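Local atomic coordinates of acetylornithine aminotransferase (Aquifex aeolicus, PDB entry 2EH6), a protein that catalyses the pyridoxal-phosphate-dependent transfer of an amino group from N(2)-acetyl-L-ornithine to 2-oxoglutarate, a step of arginine biosynthesis. Residues W110-K115 and A259-P264; D193-L198 and Q228-K233; T216-T221 and D286-L291; G299-E304 and I359-I364. All blocks are in the same frame, centred on the assembly; numbering follows the deposited sequence.

In the fold
Interactions 1 and 4 lie on opposite sides of the chain's centre, with 45 Å between their own centres. Interactions 2 and 3 stand back some way from the cofactor: the side chain of Ile-218 in interaction 3 is about 12 Å from bound pyridoxal phosphate, that of Leu-195 in interaction 2 about 13 Å. These two also touch directly, through His-229 NE2 and Thr-221 O at 3.1 Å, probably a hydrogen bond. Helix 275-308 serves both interaction 3 and interaction 4, whose centres are 16 Å apart, and so carries the chain from near the cofactor to the C-terminal helix. Interaction 1 is away from the annotated sites.

Interaction 1. Residues W110-K115 and A259-P264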
# COMPACT_ATOMS: atom_id res chain seq x y z
N TRP A 110 -7.98 -6.25 -22.37
CA TRP A 110 -8.54 -5.91 -23.67
C TRP A 110 -7.47 -5.56 -24.70
O TRP A 110 -7.67 -5.78 -25.89
CB TRP A 110 -9.55 -4.77 -23.52
CG TRP A 110 -10.78 -5.17 -22.77
CD1 TRP A 110 -11.22 -4.65 -21.58
CD2 TRP A 110 -11.72 -6.18 -23.14
NE1 TRP A 110 -12.38 -5.28 -21.19
CE2 TRP A 110 -12.71 -6.22 -22.13
CE3 TRP A 110 -11.83 -7.06 -24.23
CZ2 TRP A 110 -13.79 -7.11 -22.18
CZ3 TRP A 110 -12.91 -7.94 -24.28
CH2 TRP A 110 -13.88 -7.96 -23.26
N ARG A 111 -6.35 -5.01 -24.24
CA ARG A 111 -5.26 -4.67 -25.14
C ARG A 111 -4.64 -5.95 -25.68
O ARG A 111 -4.28 -6.02 -26.86
CB ARG A 111 -4.19 -3.85 -24.41
CG ARG A 111 -4.56 -2.39 -24.19
CD ARG A 111 -4.40 -1.58 -25.47
NE ARG A 111 -2.99 -1.30 -25.77
CZ ARG A 111 -2.27 -0.34 -25.17
NH1 ARG A 111 -2.82 0.43 -24.24
NH2 ARG A 111 -1.00 -0.16 -25.52
N ASP A 112 -4.50 -6.95 -24.83
CA ASP A 112 -3.94 -8.23 -25.28
C ASP A 112 -4.83 -8.89 -26.34
O ASP A 112 -4.38 -9.68 -27.16
CB ASP A 112 -3.82 -9.16 -24.07
CG ASP A 112 -2.76 -8.65 -23.10
OD1 ASP A 112 -1.78 -8.07 -23.57
OD2 ASP A 112 -2.91 -8.86 -21.90
N LYS A 113 -6.13 -8.56 -26.26
CA LYS A 113 -7.10 -9.18 -27.17
C LYS A 113 -7.28 -8.37 -28.45
O LYS A 113 -8.11 -8.67 -29.30
CB LYS A 113 -8.43 -9.27 -26.44
CG LYS A 113 -8.42 -10.35 -25.35
CD LYS A 113 -9.82 -10.92 -25.09
CE LYS A 113 -9.79 -12.13 -24.15
NZ LYS A 113 -8.79 -13.09 -24.62
N GLY A 114 -6.52 -7.26 -28.55
CA GLY A 114 -6.56 -6.46 -29.77
C GLY A 114 -7.69 -5.42 -29.77
O GLY A 114 -8.00 -4.80 -30.77
N LYS A 115 -8.33 -5.26 -28.59
CA LYS A 115 -9.50 -4.38 -28.55
C LYS A 115 -9.21 -3.05 -27.86
O LYS A 115 -8.29 -2.91 -27.06
CB LYS A 115 -10.63 -5.12 -27.82
CG LYS A 115 -11.08 -6.37 -28.58
CD LYS A 115 -12.30 -7.04 -27.95
CE LYS A 115 -12.75 -8.28 -28.71
NZ LYS A 115 -13.90 -8.89 -28.04
N ALA A 259 -6.68 -13.13 -15.68
CA ALA A 259 -5.40 -13.17 -14.98
C ALA A 259 -4.21 -13.34 -15.91
O ALA A 259 -3.10 -12.89 -15.60
CB ALA A 259 -5.42 -14.28 -13.94
N GLN A 260 -4.44 -13.99 -17.04
CA GLN A 260 -3.38 -14.23 -18.01
C GLN A 260 -2.65 -12.95 -18.42
O GLN A 260 -1.45 -12.97 -18.64
CB GLN A 260 -3.94 -14.90 -19.27
CG GLN A 260 -4.59 -16.26 -19.05
CD GLN A 260 -3.62 -17.28 -18.46
OE1 GLN A 260 -2.59 -17.58 -19.05
NE2 GLN A 260 -3.97 -17.81 -17.29
N SER A 261 -3.39 -11.85 -18.50
CA SER A 261 -2.83 -10.57 -18.92
C SER A 261 -1.76 -9.98 -18.01
O SER A 261 -1.02 -9.09 -18.43
CB SER A 261 -3.94 -9.55 -19.12
OG SER A 261 -4.71 -9.88 -20.27
N PHE A 262 -1.68 -10.42 -16.77
CA PHE A 262 -0.64 -9.91 -15.90
C PHE A 262 0.59 -10.75 -16.18
O PHE A 262 0.87 -11.74 -15.51
CB PHE A 262 -1.05 -10.00 -14.43
CG PHE A 262 -1.37 -8.66 -13.80
CD1 PHE A 262 -1.61 -7.54 -14.59
CD2 PHE A 262 -1.45 -8.53 -12.41
CE1 PHE A 262 -1.94 -6.31 -14.01
CE2 PHE A 262 -1.78 -7.30 -11.83
CZ PHE A 262 -2.02 -6.19 -12.63
N THR A 263 1.32 -10.34 -17.22
CA THR A 263 2.52 -11.02 -17.67
C THR A 263 3.75 -10.50 -16.94
O THR A 263 3.69 -9.46 -16.28
CB THR A 263 2.71 -10.83 -19.19
OG1 THR A 263 2.69 -9.43 -19.50
CG2 THR A 263 1.59 -11.53 -19.95
N PRO A 264 4.88 -11.21 -17.04
CA PRO A 264 6.13 -10.82 -16.38
C PRO A 264 6.54 -9.37 -16.60
O PRO A 264 6.70 -8.92 -17.74
CB PRO A 264 7.14 -11.81 -16.94
CG PRO A 264 6.32 -13.05 -17.09
CD PRO A 264 5.04 -12.52 -17.72
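Asp-112 and Ser-261 reach each other because both turn the first side-chain atom beyond CB opposite their own carbonyl carbon and beside the backbone N, with chi1 at -68° for Asp-112 and -70° for Ser-261. Their short side chains thus meet across a gap of 6.9 Å between the two CA atoms. The hydroxyl is the donor: Ser-261 OG gives a short hydrogen bond of 2.6 Å to Asp-112 OD2. It uses the anti lone pair of that oxygen, the one turned away from OD1. The approach is sharply bent at the hydroxyl, which brings Ser-261 CB to 3.0 Å from Asp-112 OD2. A small hydroxyl side chain suits the position, bringing a donor to the carboxylate without adding bulk beside Leu-105 and Tyr-109 of helix 95-112.

The same carboxylate oxygen has a second, charged partner. Lys-108, one turn earlier in the helix, makes a salt bridge to Asp-112 OD2, and its NZ also hydrogen-bonds to the carbonyl oxygen of Ser-261. One lysine therefore ties both sides of the contact together, and its positive charge probably favours the ionised form of Asp-112.

On the helix side the chain turns away at Gly-114, whose phi of 86° would press a side chain against the preceding carbonyl oxygen. Lys-115 N bonds back to Trp-110 O at 2.8 Å, and Gly-114 N to Arg-111 O at 3.1 Å. The arrangement thus joins a helix C-terminus closed by a Schellman motif to the type I beta turn 259-262 at the end of helix 256-259.

Interaction 2. Residues D193-L198 and Q228-K233; sequences DFLSKL and QHFNLK
Leu-195, on helix 192-205, faces Phe-230 with 7.5 Å between their CA atoms, in the loop that follows strand 208-212. Asn-231 comes next with left-handed backbone angles (phi 48°), a conformation asparagine tolerates well, and the chain bends so that Phe-230 and Leu-232 both direct their CB atoms at the helix. With chi2 at 179°, Leu-195 stretches CD1 out over one face of the Phe-230 ring as a CH-pi contact, 3.4 Å from the centroid and 17° from the ring normal. The methyl is displaced toward one rim, leaving CD1 only 3.3 Å from Phe-230 CD2. Leu-232 supports the same methyl, CD1 to CD1 at 4.0 Å, while its CD2 lies 3.7 Å from Leu-195 O. Beyond the pair, Leu-195 rests on Ile-178 of the central sheet, and Phe-230 on Arg-317 of the other seven-stranded sheet. With alanine in place of Phe-230, the Leu-195 methyl would probably lose its aromatic platform and a gap would open beside Arg-317. A polar tie runs alongside, from Lys-233 N to Gln-199 OE1 of the same helix. Between the side chains of Leu-195, Phe-230 and Leu-232, however, the contact rests on dispersion and buried methyl surface.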
# COMPACT_ATOMS: atom_id res chain seq x y z
N ASP A 193 -32.17 -7.50 -7.98
CA ASP A 193 -32.64 -7.26 -9.34
C ASP A 193 -31.58 -6.49 -10.12
O ASP A 193 -31.21 -6.87 -11.23
CB ASP A 193 -33.94 -6.47 -9.33
CG ASP A 193 -34.46 -6.17 -10.72
OD1 ASP A 193 -34.63 -7.13 -11.50
OD2 ASP A 193 -34.69 -4.98 -11.04
N PHE A 194 -31.09 -5.41 -9.52
CA PHE A 194 -30.07 -4.57 -10.15
C PHE A 194 -28.80 -5.36 -10.47
O PHE A 194 -28.28 -5.29 -11.58
CB PHE A 194 -29.72 -3.39 -9.25
CG PHE A 194 -28.67 -2.48 -9.83
CD1 PHE A 194 -28.93 -1.73 -10.97
CD2 PHE A 194 -27.41 -2.38 -9.23
CE1 PHE A 194 -27.96 -0.89 -11.51
CE2 PHE A 194 -26.44 -1.55 -9.77
CZ PHE A 194 -26.71 -0.80 -10.91
N LEU A 195 -28.30 -6.11 -9.49
CA LEU A 195 -27.09 -6.90 -9.69
C LEU A 195 -27.28 -7.95 -10.77
O LEU A 195 -26.34 -8.28 -11.51
CB LEU A 195 -26.66 -7.56 -8.38
CG LEU A 195 -26.22 -6.60 -7.27
CD1 LEU A 195 -25.84 -7.38 -6.03
CD2 LEU A 195 -25.04 -5.75 -7.75
N SER A 196 -28.49 -8.49 -10.86
CA SER A 196 -28.82 -9.49 -11.86
C SER A 196 -28.68 -8.88 -13.25
O SER A 196 -28.00 -9.42 -14.11
CB SER A 196 -30.25 -9.99 -11.66
OG SER A 196 -30.66 -10.81 -12.75
N LYS A 197 -29.33 -7.74 -13.45
CA LYS A 197 -29.29 -7.05 -14.73
C LYS A 197 -27.88 -6.60 -15.06
O LYS A 197 -27.45 -6.67 -16.21
CB LYS A 197 -30.23 -5.85 -14.71
CG LYS A 197 -31.70 -6.21 -14.60
CD LYS A 197 -32.56 -4.96 -14.55
CE LYS A 197 -34.04 -5.29 -14.40
NZ LYS A 197 -34.85 -4.05 -14.25
N LEU A 198 -27.15 -6.13 -14.05
CA LEU A 198 -25.78 -5.66 -14.25
C LEU A 198 -24.93 -6.83 -14.73
O LEU A 198 -24.10 -6.68 -15.63
CB LEU A 198 -25.21 -5.09 -12.95
CG LEU A 198 -23.90 -4.30 -13.07
CD1 LEU A 198 -24.09 -3.11 -13.99
CD2 LEU A 198 -23.46 -3.82 -11.69
N GLN A 228 -21.48 -13.60 -3.36
CA GLN A 228 -22.10 -14.92 -3.32
C GLN A 228 -23.57 -14.87 -2.90
O GLN A 228 -24.32 -15.81 -3.15
CB GLN A 228 -21.31 -15.83 -2.38
CG GLN A 228 -19.84 -15.95 -2.75
CD GLN A 228 -19.04 -16.75 -1.74
OE1 GLN A 228 -19.14 -16.53 -0.54
NE2 GLN A 228 -18.23 -17.68 -2.24
N HIS A 229 -23.97 -13.77 -2.27
CA HIS A 229 -25.36 -13.62 -1.85
C HIS A 229 -26.27 -13.54 -3.07
O HIS A 229 -27.46 -13.83 -3.00
CB HIS A 229 -25.54 -12.34 -1.02
CG HIS A 229 -25.08 -12.46 0.40
ND1 HIS A 229 -25.72 -13.25 1.33
CD2 HIS A 229 -24.07 -11.84 1.06
CE1 HIS A 229 -25.13 -13.11 2.50
NE2 HIS A 229 -24.13 -12.27 2.37
N PHE A 230 -25.70 -13.15 -4.20
CA PHE A 230 -26.46 -12.99 -5.43
C PHE A 230 -25.97 -13.90 -6.55
O PHE A 230 -26.31 -13.69 -7.72
CB PHE A 230 -26.39 -11.54 -5.89
CG PHE A 230 -26.75 -10.55 -4.81
CD1 PHE A 230 -28.08 -10.21 -4.57
CD2 PHE A 230 -25.76 -9.99 -4.01
CE1 PHE A 230 -28.41 -9.32 -3.55
CE2 PHE A 230 -26.08 -9.09 -2.99
CZ PHE A 230 -27.41 -8.76 -2.76
N ASN A 231 -25.18 -14.91 -6.20
CA ASN A 231 -24.65 -15.85 -7.18
C ASN A 231 -24.04 -15.13 -8.38
O ASN A 231 -24.23 -15.55 -9.53
CB ASN A 231 -25.75 -16.81 -7.65
CG ASN A 231 -26.25 -17.70 -6.53
OD1 ASN A 231 -25.48 -18.45 -5.93
ND2 ASN A 231 -27.55 -17.63 -6.25
N LEU A 232 -23.32 -14.05 -8.12
CA LEU A 232 -22.69 -13.29 -9.19
C LEU A 232 -21.44 -14.02 -9.68
O LEU A 232 -20.94 -14.92 -9.01
CB LEU A 232 -22.30 -11.90 -8.69
CG LEU A 232 -23.48 -11.00 -8.32
CD1 LEU A 232 -22.98 -9.78 -7.57
CD2 LEU A 232 -24.22 -10.60 -9.58
N LYS A 233 -20.95 -13.64 -10.86
CA LYS A 233 -19.77 -14.26 -11.43
C LYS A 233 -18.79 -13.19 -11.91
O LYS A 233 -18.56 -13.03 -13.10
CB LYS A 233 -20.16 -15.17 -12.60
CG LYS A 233 -21.07 -16.32 -12.19
CD LYS A 233 -21.52 -17.12 -13.40
CE LYS A 233 -22.36 -18.32 -12.98
NZ LYS A 233 -23.52 -17.91 -12.14

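Interaction 3. Residues T216-T221 and D286-L291; sequences TGIGRT and DEVEKL
Val-288 on helix 275-308 sets its two methyls against the turn at Ile-218 and Gly-219. With chi1 at 166°, CG1 lies opposite the backbone N and bears on the peptide between the two turn residues, 3.5 Å from Ile-218 O and 3.9 Å from Gly-219 CA. Val-288 CG2 meets the CG2 methyl of Ile-218 at 4.1 Å, the side chains crossing at about a right angle. The longer CG1-CD1 arm of Ile-218 leads away from the helix; its chi1 of -40° departs modestly from staggered.

Ile-218 and Gly-219 are the central residues of a type I' turn from Gly-217 to Arg-220, and both have positive phi. For a beta-branched isoleucine this is a costly backbone conformation. At Gly-219 the reason for glycine is doubled: phi is 81° and a CB would fall 2.6 Å from Val-288 CG1.

Replacing Val-288 by alanine would remove both methyls and probably leave a gap against the carbonyl oxygen and the CG2 methyl of Ile-218. The side chain of Ile-218 lies about 7 Å from those of Glu-213 and Lys-241, a lysine that can carry the cofactor but is not joined to it here. Arg-220 NH1 hydrogen-bonds to the carbonyl oxygens of Leu-319 and Pro-355. The helix thus meets the turn without a polar bond: methyls lie against a peptide carbonyl, a glycine CA and one methyl, held by van der Waals contact.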
# COMPACT_ATOMS: atom_id res chain seq x y z
N THR A 216 -16.56 -5.46 2.00
CA THR A 216 -17.52 -6.56 2.17
C THR A 216 -16.90 -7.95 2.22
O THR A 216 -17.54 -8.90 2.68
CB THR A 216 -18.54 -6.59 1.01
OG1 THR A 216 -17.84 -6.83 -0.22
CG2 THR A 216 -19.31 -5.29 0.91
N GLY A 217 -15.67 -8.07 1.76
CA GLY A 217 -15.03 -9.37 1.72
C GLY A 217 -14.59 -10.03 3.01
O GLY A 217 -14.56 -9.42 4.09
N ILE A 218 -14.26 -11.31 2.88
CA ILE A 218 -13.78 -12.14 3.97
C ILE A 218 -14.76 -12.28 5.14
O ILE A 218 -14.41 -12.01 6.29
CB ILE A 218 -12.41 -11.63 4.48
CG1 ILE A 218 -11.53 -11.20 3.29
CG2 ILE A 218 -11.69 -12.73 5.24
CD1 ILE A 218 -11.28 -12.29 2.23
N GLY A 219 -15.99 -12.69 4.82
CA GLY A 219 -17.02 -12.93 5.82
C GLY A 219 -17.84 -11.79 6.41
O GLY A 219 -18.84 -12.05 7.09
N ARG A 220 -17.43 -10.55 6.17
CA ARG A 220 -18.14 -9.40 6.72
C ARG A 220 -19.67 -9.42 6.58
O ARG A 220 -20.37 -9.00 7.50
CB ARG A 220 -17.58 -8.11 6.10
CG ARG A 220 -18.33 -6.83 6.47
CD ARG A 220 -18.43 -6.63 7.99
NE ARG A 220 -17.14 -6.53 8.64
CZ ARG A 220 -16.99 -6.40 9.96
NH1 ARG A 220 -18.05 -6.33 10.74
NH2 ARG A 220 -15.78 -6.35 10.50
N THR A 221 -20.18 -9.91 5.46
CA THR A 221 -21.63 -9.92 5.26
C THR A 221 -22.33 -11.27 5.51
O THR A 221 -23.52 -11.40 5.25
CB THR A 221 -22.01 -9.45 3.83
OG1 THR A 221 -21.61 -10.44 2.88
CG2 THR A 221 -21.32 -8.14 3.51
N ASP A 286 -8.89 -19.20 7.50
CA ASP A 286 -9.32 -20.44 8.12
C ASP A 286 -10.34 -20.19 9.23
O ASP A 286 -11.36 -20.86 9.33
CB ASP A 286 -8.13 -21.22 8.70
CG ASP A 286 -7.24 -21.81 7.63
OD1 ASP A 286 -7.71 -21.94 6.48
OD2 ASP A 286 -6.08 -22.15 7.95
N GLU A 287 -10.05 -19.20 10.08
CA GLU A 287 -10.95 -18.88 11.18
C GLU A 287 -12.27 -18.30 10.72
O GLU A 287 -13.33 -18.66 11.24
CB GLU A 287 -10.28 -17.89 12.14
CG GLU A 287 -9.04 -18.46 12.82
CD GLU A 287 -9.35 -19.70 13.63
OE1 GLU A 287 -10.16 -19.61 14.57
OE2 GLU A 287 -8.78 -20.77 13.33
N VAL A 288 -12.22 -17.42 9.73
CA VAL A 288 -13.43 -16.78 9.21
C VAL A 288 -14.42 -17.76 8.59
O VAL A 288 -15.62 -17.64 8.81
CB VAL A 288 -13.08 -15.69 8.18
CG1 VAL A 288 -14.32 -15.29 7.39
CG2 VAL A 288 -12.50 -14.47 8.89
N GLU A 289 -13.94 -18.72 7.81
CA GLU A 289 -14.87 -19.65 7.20
C GLU A 289 -15.62 -20.46 8.27
O GLU A 289 -16.75 -20.88 8.04
CB GLU A 289 -14.15 -20.58 6.22
CG GLU A 289 -12.94 -21.27 6.75
CD GLU A 289 -12.16 -21.97 5.65
OE1 GLU A 289 -11.80 -21.29 4.66
OE2 GLU A 289 -11.89 -23.18 5.77
N LYS A 290 -15.00 -20.64 9.43
CA LYS A 290 -15.65 -21.37 10.52
C LYS A 290 -16.67 -20.47 11.23
O LYS A 290 -17.58 -20.96 11.89
CB LYS A 290 -14.61 -21.82 11.55
CG LYS A 290 -13.54 -22.76 11.02
CD LYS A 290 -12.53 -23.07 12.12
CE LYS A 290 -11.33 -23.84 11.58
NZ LYS A 290 -10.32 -24.08 12.65
N LEU A 291 -16.49 -19.16 11.08
CA LEU A 291 -17.37 -18.17 11.71
C LEU A 291 -18.57 -17.74 10.89
O LEU A 291 -19.51 -17.13 11.42
CB LEU A 291 -16.55 -16.92 12.07
CG LEU A 291 -15.55 -17.01 13.22
CD1 LEU A 291 -14.62 -15.80 13.18
CD2 LEU A 291 -16.29 -17.08 14.55

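Interaction 4. Residues G299-E304 and I359-I364; sequences GNYFKE and IQKEHI
Tyr-301 and Phe-302, neighbours on helix 275-308, each offer a ring face to helix 361-374, and two CH-pi contacts result. The extended chain of Lys-361 runs obliquely across Tyr-301, its CD 4.0 Å from the ring centroid and only 9° from the normal; a long methylene chain suits this partly exposed edge, covering the ring while its amine reaches on toward Glu-297, a long, weak ion pair. Ile-364 CD1 lies over Phe-302, 4.2 Å from the centroid and 26° from the normal.

Plain apolar contacts fill in between. The CG2 methyl of Ile-364 sits between the two aromatic residues, 3.8 Å from Tyr-301 CD2 and 3.6 Å from Phe-302 CD1. Both rings have CG anti to the backbone N (chi1 -180° in Tyr-301), and successive positions on the helix fan them apart enough to admit this branch.

The contact packs the C-terminal helix of the chain against the C-terminal part of the long helix 275-308, beside the sheet that includes strands 320-324 and 350-353. There Phe-302 also meets the rings of Phe-33 and Phe-353, so a fully hydrophobic aromatic fits the buried side.

Polar interactions lie at the margins. Tyr-301 OH hydrogen-bonds to Asp-365 OD1, which ties the phenol end to the opposing helix. At that helix's start Gln-360 occupies the N-cap position, and its backbone N makes a weak hydrogen bond of 3.4 Å to His-363 ND1.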
# COMPACT_ATOMS: atom_id res chain seq x y z
N GLY A 299 -25.43 -11.56 13.27
CA GLY A 299 -25.71 -10.43 12.40
C GLY A 299 -27.20 -10.16 12.27
O GLY A 299 -27.63 -9.00 12.34
N ASN A 300 -27.99 -11.21 12.07
CA ASN A 300 -29.44 -11.05 11.95
C ASN A 300 -30.02 -10.57 13.27
O ASN A 300 -30.93 -9.75 13.30
CB ASN A 300 -30.09 -12.37 11.53
CG ASN A 300 -29.63 -12.84 10.18
OD1 ASN A 300 -29.48 -12.05 9.25
ND2 ASN A 300 -29.39 -14.14 10.05
N TYR A 301 -29.48 -11.10 14.36
CA TYR A 301 -29.91 -10.73 15.71
C TYR A 301 -29.72 -9.22 15.87
O TYR A 301 -30.65 -8.50 16.24
CB TYR A 301 -29.05 -11.46 16.74
CG TYR A 301 -29.40 -11.16 18.18
CD1 TYR A 301 -30.55 -11.70 18.77
CD2 TYR A 301 -28.58 -10.35 18.97
CE1 TYR A 301 -30.86 -11.45 20.11
CE2 TYR A 301 -28.88 -10.09 20.30
CZ TYR A 301 -30.03 -10.64 20.86
OH TYR A 301 -30.34 -10.39 22.18
N PHE A 302 -28.51 -8.76 15.58
CA PHE A 302 -28.16 -7.35 15.70
C PHE A 302 -29.06 -6.47 14.83
O PHE A 302 -29.58 -5.45 15.29
CB PHE A 302 -26.68 -7.17 15.31
CG PHE A 302 -26.14 -5.77 15.49
CD1 PHE A 302 -26.75 -4.86 16.35
CD2 PHE A 302 -24.97 -5.39 14.85
CE1 PHE A 302 -26.21 -3.59 16.55
CE2 PHE A 302 -24.42 -4.12 15.05
CZ PHE A 302 -25.04 -3.22 15.89
N LYS A 303 -29.25 -6.86 13.57
CA LYS A 303 -30.09 -6.08 12.67
C LYS A 303 -31.50 -5.93 13.24
O LYS A 303 -32.07 -4.83 13.22
CB LYS A 303 -30.15 -6.74 11.29
CG LYS A 303 -30.78 -5.86 10.21
CD LYS A 303 -30.63 -6.48 8.82
CE LYS A 303 -31.17 -5.56 7.74
NZ LYS A 303 -31.02 -6.14 6.37
N GLU A 304 -32.06 -7.01 13.76
CA GLU A 304 -33.40 -6.96 14.32
C GLU A 304 -33.49 -6.02 15.53
O GLU A 304 -34.46 -5.28 15.67
CB GLU A 304 -33.88 -8.36 14.71
CG GLU A 304 -34.17 -9.25 13.52
CD GLU A 304 -35.09 -8.57 12.51
OE1 GLU A 304 -36.23 -8.19 12.89
OE2 GLU A 304 -34.68 -8.41 11.34
N ILE A 359 -17.80 -11.27 17.36
CA ILE A 359 -18.77 -10.66 18.26
C ILE A 359 -19.90 -11.64 18.62
O ILE A 359 -20.32 -12.45 17.79
CB ILE A 359 -19.37 -9.38 17.62
CG1 ILE A 359 -20.02 -8.51 18.69
CG2 ILE A 359 -20.35 -9.75 16.53
CD1 ILE A 359 -19.02 -7.73 19.53
N GLN A 360 -20.37 -11.57 19.86
CA GLN A 360 -21.44 -12.46 20.33
C GLN A 360 -22.69 -11.69 20.75
O GLN A 360 -22.64 -10.49 21.01
CB GLN A 360 -20.94 -13.30 21.50
CG GLN A 360 -19.85 -14.29 21.11
CD GLN A 360 -19.35 -15.10 22.29
OE1 GLN A 360 -20.12 -15.84 22.92
NE2 GLN A 360 -18.07 -14.97 22.60
N LYS A 361 -23.82 -12.39 20.82
CA LYS A 361 -25.09 -11.77 21.19
C LYS A 361 -25.05 -10.93 22.45
O LYS A 361 -25.61 -9.84 22.50
CB LYS A 361 -26.19 -12.84 21.31
CG LYS A 361 -26.58 -13.44 19.97
CD LYS A 361 -27.77 -14.37 20.10
CE LYS A 361 -28.18 -14.90 18.73
NZ LYS A 361 -29.39 -15.76 18.82
N GLU A 362 -24.37 -11.44 23.48
CA GLU A 362 -24.25 -10.72 24.74
C GLU A 362 -23.63 -9.34 24.49
O GLU A 362 -24.03 -8.35 25.11
CB GLU A 362 -23.37 -11.50 25.72
CG GLU A 362 -23.16 -10.82 27.06
CD GLU A 362 -22.09 -11.50 27.89
OE1 GLU A 362 -20.91 -11.45 27.50
OE2 GLU A 362 -22.44 -12.09 28.94
N HIS A 363 -22.65 -9.30 23.59
CA HIS A 363 -21.97 -8.05 23.24
C HIS A 363 -22.91 -7.14 22.46
O HIS A 363 -22.93 -5.93 22.67
CB HIS A 363 -20.73 -8.36 22.39
CG HIS A 363 -19.69 -9.16 23.11
ND1 HIS A 363 -18.80 -9.99 22.45
CD2 HIS A 363 -19.37 -9.23 24.42
CE1 HIS A 363 -17.98 -10.53 23.33
NE2 HIS A 363 -18.30 -10.09 24.53
N ILE A 364 -23.68 -7.73 21.56
CA ILE A 364 -24.64 -6.98 20.77
C ILE A 364 -25.61 -6.27 21.70
O ILE A 364 -25.91 -5.09 21.52
CB ILE A 364 -25.44 -7.91 19.82
CG1 ILE A 364 -24.49 -8.56 18.79
CG2 ILE A 364 -26.53 -7.12 19.11
CD1 ILE A 364 -23.74 -7.57 17.91